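PDB 4W8V: CRISPR system Cmr subunit Cmr6 from Pyrococcus furiosus, which caps, together with Cmr1, one end of the elongated type III-B Cmr ribonucleoprotein complex, a crRNA-guided assembly of CRISPR antiviral defence. Local coordinates for residues 58-61 and 62-66; 110-113 and 114-117. All coordinates share one frame; numbering follows the deposited sequence.

Contact 1: 58-61 and 62-66; sequences VTRH and LTYYV
Arg-60 and Tyr-64, one helical turn apart on helix 52-68, lie side by side and point the same way. The arginine runs extended from CG to NE along the phenol end of the tyrosine, with Arg-60 CD 3.2 Å from Tyr-64 OH. That oxygen sits at the edge of the guanidinium and in its plane, 3.2 Å from Arg-60 NH1, while guanidinium and ring are turned 45° against each other. A first torsion of -52° sets Tyr-64 CG beside its own backbone N, folding the ring back over the preceding turn, where Arg-60 O lies over the centre of one face, 3.2 Å above the plane. Further out, Phe-88 meets this ring and Met-89 of helix 77-90 touches both side chains. Thr-63 uses the same carbonyl: chi1 of 73° holds OG1 between backbone N and carbonyl carbon, from where Thr-63 OG1 donates to Arg-60 O at 2.8 Å. Tyr-64 N supplies the regular helical bond to Arg-60 O at 3.1 Å. This is a classic way for a helix to bury a threonine: two donors grip one backbone oxygen, the hydroxyl is satisfied inside its own helix, and CG2 is left to pack toward Phe-113 of helix 108-116.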
loop_
_atom_site.group_PDB
_atom_site.type_symbol
_atom_site.label_atom_id
_atom_site.label_comp_id
_atom_site.label_asym_id
_atom_site.label_seq_id
_atom_site.Cartn_x
_atom_site.Cartn_y
_atom_site.Cartn_z
ATOM N N VAL A 58 -2.163 -0.021 1.163
ATOM C CA VAL A 58 -1.401 1.202 1.372
ATOM C C VAL A 58 -1.558 2.192 0.195
ATOM O O VAL A 58 -1.592 3.401 0.404
ATOM C CB VAL A 58 0.090 0.894 1.615
ATOM C CG1 VAL A 58 0.745 0.297 0.357
ATOM C CG2 VAL A 58 0.833 2.148 2.078
ATOM N N THR A 59 -1.685 1.685 -1.034
ATOM C CA THR A 59 -1.868 2.548 -2.205
ATOM C C THR A 59 -3.278 3.145 -2.254
ATOM O O THR A 59 -3.432 4.303 -2.597
ATOM C CB THR A 59 -1.587 1.788 -3.530
ATOM O OG1 THR A 59 -0.264 1.265 -3.505
ATOM C CG2 THR A 59 -1.696 2.710 -4.718
ATOM N N ARG A 60 -4.294 2.339 -1.951
ATOM C CA ARG A 60 -5.644 2.824 -1.654
ATOM C C ARG A 60 -5.615 3.976 -0.641
ATOM O O ARG A 60 -6.191 5.036 -0.851
ATOM C CB ARG A 60 -6.517 1.723 -1.033
ATOM C CG ARG A 60 -7.212 0.724 -1.918
ATOM C CD ARG A 60 -8.181 -0.044 -1.002
ATOM N NE ARG A 60 -8.698 -1.290 -1.560
ATOM C CZ ARG A 60 -9.829 -1.389 -2.248
ATOM N NH1 ARG A 60 -10.551 -0.308 -2.489
ATOM N NH2 ARG A 60 -10.228 -2.563 -2.713
ATOM N N HIS A 61 -4.963 3.705 0.481
ATOM C CA HIS A 61 -4.897 4.616 1.610
ATOM C C HIS A 61 -4.338 5.954 1.203
ATOM O O HIS A 61 -4.870 7.004 1.573
ATOM C CB HIS A 61 -4.039 4.010 2.722
ATOM C CG HIS A 61 -3.937 4.859 3.948
ATOM N ND1 HIS A 61 -3.064 5.924 4.046
ATOM C CD2 HIS A 61 -4.563 4.778 5.149
ATOM C CE1 HIS A 61 -3.178 6.477 5.243
ATOM N NE2 HIS A 61 -4.074 5.801 5.929
ATOM N N LEU A 62 -3.259 5.907 0.435
ATOM C CA LEU A 62 -2.628 7.099 -0.105
ATOM C C LEU A 62 -3.642 7.971 -0.826
ATOM O O LEU A 62 -3.706 9.184 -0.595
ATOM C CB LEU A 62 -1.496 6.711 -1.059
ATOM C CG LEU A 62 -0.832 7.824 -1.867
ATOM C CD1 LEU A 62 -0.247 8.889 -0.974
ATOM C CD2 LEU A 62 0.254 7.239 -2.761
ATOM N N THR A 63 -4.451 7.347 -1.683
ATOM C CA THR A 63 -5.375 8.109 -2.513
ATOM C C THR A 63 -6.554 8.668 -1.722
ATOM O O THR A 63 -7.123 9.685 -2.108
ATOM C CB THR A 63 -5.917 7.264 -3.685
ATOM O OG1 THR A 63 -6.860 6.311 -3.195
ATOM C CG2 THR A 63 -4.771 6.533 -4.386
ATOM N N TYR A 64 -6.937 8.014 -0.629
ATOM C CA TYR A 64 -8.044 8.533 0.176
ATOM C C TYR A 64 -7.542 9.721 0.971
ATOM O O TYR A 64 -8.281 10.649 1.256
ATOM C CB TYR A 64 -8.613 7.482 1.123
ATOM C CG TYR A 64 -8.998 6.182 0.473
ATOM C CD1 TYR A 64 -9.410 6.137 -0.847
ATOM C CD2 TYR A 64 -8.944 4.993 1.185
ATOM C CE1 TYR A 64 -9.755 4.950 -1.435
ATOM C CE2 TYR A 64 -9.295 3.805 0.608
ATOM C CZ TYR A 64 -9.701 3.786 -0.701
ATOM O OH TYR A 64 -10.047 2.596 -1.278
ATOM N N TYR A 65 -6.267 9.654 1.334
ATOM C CA TYR A 65 -5.613 10.707 2.076
ATOM C C TYR A 65 -5.512 11.980 1.241
ATOM O O TYR A 65 -5.838 13.077 1.704
ATOM C CB TYR A 65 -4.237 10.235 2.521
ATOM C CG TYR A 65 -3.442 11.218 3.334
ATOM C CD1 TYR A 65 -2.580 12.131 2.720
ATOM C CD2 TYR A 65 -3.514 11.212 4.715
ATOM C CE1 TYR A 65 -1.832 13.029 3.470
ATOM C CE2 TYR A 65 -2.774 12.104 5.476
ATOM C CZ TYR A 65 -1.932 13.004 4.851
ATOM O OH TYR A 65 -1.198 13.882 5.617
ATOM N N VAL A 66 -5.060 11.828 0.007
ATOM C CA VAL A 66 -4.918 12.953 -0.901
ATOM C C VAL A 66 -6.283 13.543 -1.265
ATOM O O VAL A 66 -6.467 14.762 -1.247
ATOM C CB VAL A 66 -4.160 12.519 -2.178
ATOM C CG1 VAL A 66 -4.386 13.500 -3.307
ATOM C CG2 VAL A 66 -2.684 12.348 -1.868
#

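Contact 2: 110-113 and 114-117; sequences CKEF and LRIF
Phe-113 and Phe-117 bring their rings together at the C-terminal end of helix 108-116, illustrating how one short helix can divide its side chains between core and surface. The rings cross obliquely, planes 48° apart and centroids 4.9 Å from each other. CD2 of Phe-117 lies over one face of Phe-113, displaced toward the rim, and the closest carbons, Phe-113 CE2 and Phe-117 CE2, are 3.4 Å apart. Chi1 of 177° swings the Phe-113 ring beside its own carbonyl, on the side from which Phe-117 approaches; Phe-113 O in turn sits at the edge of the Phe-117 ring, 3.3 Å from Phe-117 CD2. Ile-125 of helix 122-133 touches both rings. Next to this aromatic pair, Cys-110 SG and Leu-114 CD1 make a lighter apolar contact at 3.9 Å.

The solvent side is looser and polar. Arg-115, bent at chi3, lays one guanidinium face near Lys-111 CB, which is 3.4 Å from Arg-115 NH2. Arg-115 NE donates to Glu-112 OE1 at 3.2 Å in a salt bridge with an N-H...O angle of 159°; the carboxylate oxygen lies near the guanidinium plane but is itself approached from above the carboxylate plane. Glu-112 OE2 forms a salt bridge with Arg-227 NH2 of helix 212-228, so one carboxylate is shared between two arginines. Such sharing would be expected to favour the ionised form of Glu-112, whereas the buried rings meet through apolar carbon contact.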
loop_
_atom_site.group_PDB
_atom_site.type_symbol
_atom_site.label_atom_id
_atom_site.label_comp_id
_atom_site.label_asym_id
_atom_site.label_seq_id
_atom_site.Cartn_x
_atom_site.Cartn_y
_atom_site.Cartn_z
ATOM N N CYS A 110 -0.277 15.278 -2.252
ATOM C CA CYS A 110 -1.275 15.765 -3.191
ATOM C C CYS A 110 -0.639 16.226 -4.506
ATOM O O CYS A 110 -1.143 15.906 -5.576
ATOM C CB CYS A 110 -2.077 16.900 -2.571
ATOM S SG CYS A 110 -3.373 17.518 -3.636
ATOM N N LYS A 111 0.463 16.972 -4.419
ATOM C CA LYS A 111 1.187 17.422 -5.608
ATOM C C LYS A 111 1.626 16.221 -6.443
ATOM O O LYS A 111 1.394 16.174 -7.647
ATOM C CB LYS A 111 2.424 18.258 -5.240
ATOM C CG LYS A 111 2.180 19.491 -4.392
ATOM C CD LYS A 111 1.764 20.689 -5.224
ATOM C CE LYS A 111 1.631 21.953 -4.371
ATOM N NZ LYS A 111 2.931 22.405 -3.798
ATOM N N GLU A 112 2.258 15.252 -5.787
ATOM C CA GLU A 112 2.755 14.049 -6.446
ATOM C C GLU A 112 1.630 13.287 -7.117
ATOM O O GLU A 112 1.781 12.773 -8.219
ATOM C CB GLU A 112 3.465 13.138 -5.443
ATOM C CG GLU A 112 4.781 13.672 -4.916
ATOM C CD GLU A 112 5.946 13.337 -5.824
ATOM O OE1 GLU A 112 5.822 13.525 -7.054
ATOM O OE2 GLU A 112 6.983 12.871 -5.308
ATOM N N PHE A 113 0.501 13.218 -6.429
ATOM C CA PHE A 113 -0.684 12.546 -6.940
ATOM C C PHE A 113 -1.148 13.155 -8.255
ATOM O O PHE A 113 -1.453 12.450 -9.206
ATOM C CB PHE A 113 -1.797 12.629 -5.905
ATOM C CG PHE A 113 -3.092 12.041 -6.354
ATOM C CD1 PHE A 113 -4.116 12.854 -6.810
ATOM C CD2 PHE A 113 -3.296 10.672 -6.300
ATOM C CE1 PHE A 113 -5.317 12.314 -7.208
ATOM C CE2 PHE A 113 -4.501 10.123 -6.690
ATOM C CZ PHE A 113 -5.513 10.945 -7.147
ATOM N N LEU A 114 -1.206 14.479 -8.287
ATOM C CA LEU A 114 -1.690 15.208 -9.448
ATOM C C LEU A 114 -0.718 15.130 -10.618
ATOM O O LEU A 114 -1.123 15.252 -11.769
ATOM C CB LEU A 114 -1.949 16.668 -9.065
ATOM C CG LEU A 114 -3.155 16.799 -8.145
ATOM C CD1 LEU A 114 -3.200 18.172 -7.480
ATOM C CD2 LEU A 114 -4.422 16.523 -8.940
ATOM N N ARG A 115 0.562 14.921 -10.323
ATOM C CA ARG A 115 1.552 14.752 -11.382
ATOM C C ARG A 115 1.302 13.451 -12.146
ATOM O O ARG A 115 1.469 13.410 -13.363
ATOM C CB ARG A 115 2.973 14.781 -10.817
ATOM C CG ARG A 115 3.399 16.141 -10.283
ATOM C CD ARG A 115 4.874 16.162 -9.901
ATOM N NE ARG A 115 5.090 16.296 -8.459
ATOM C CZ ARG A 115 5.279 17.453 -7.829
ATOM N NH1 ARG A 115 5.275 18.595 -8.505
ATOM N NH2 ARG A 115 5.473 17.471 -6.518
ATOM N N ILE A 116 0.886 12.403 -11.433
ATOM C CA ILE A 116 0.590 11.121 -12.069
ATOM C C ILE A 116 -0.578 11.253 -13.038
ATOM O O ILE A 116 -0.536 10.728 -14.156
ATOM C CB ILE A 116 0.221 10.002 -11.058
ATOM C CG1 ILE A 116 1.203 9.916 -9.881
ATOM C CG2 ILE A 116 0.092 8.667 -11.766
ATOM C CD1 ILE A 116 2.623 9.783 -10.264
ATOM N N PHE A 117 -1.619 11.959 -12.612
ATOM C CA PHE A 117 -2.857 11.989 -13.378
ATOM C C PHE A 117 -2.980 13.171 -14.329
ATOM O O PHE A 117 -4.088 13.531 -14.718
ATOM C CB PHE A 117 -4.042 11.952 -12.424
ATOM C CG PHE A 117 -4.209 10.627 -11.763
ATOM C CD1 PHE A 117 -4.781 9.571 -12.452
ATOM C CD2 PHE A 117 -3.755 10.412 -10.477
ATOM C CE1 PHE A 117 -4.919 8.333 -11.860
ATOM C CE2 PHE A 117 -3.886 9.176 -9.884
ATOM C CZ PHE A 117 -4.468 8.134 -10.576
#

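How the contacts relate
From the N terminus, helix 52-68 comes first and carries contact 1; helix 108-116, with contact 2, follows after the intervening helices 77-90 and 93-96. Each contact spans a single continuous run of chain and closes no long loop, so the two stand in series, neither nesting nor crossing. Their centres lie about 12 Å apart, and the helices meet directly: Val-66 CG1 packs 3.6 Å from Phe-113 CD1, and Thr-63 CG2 packs more loosely, 4.3 Å from Phe-113 CE2. Both contacts touch helix 212-228, with Leu-221 against Thr-59 and Phe-113, and Leu-224 against Leu-62 and Glu-112. Contact 1 also reaches helix 77-90, contact 2 helix 122-133, joining the helices of this C-terminal, RAMP-superfamily part of Cmr6.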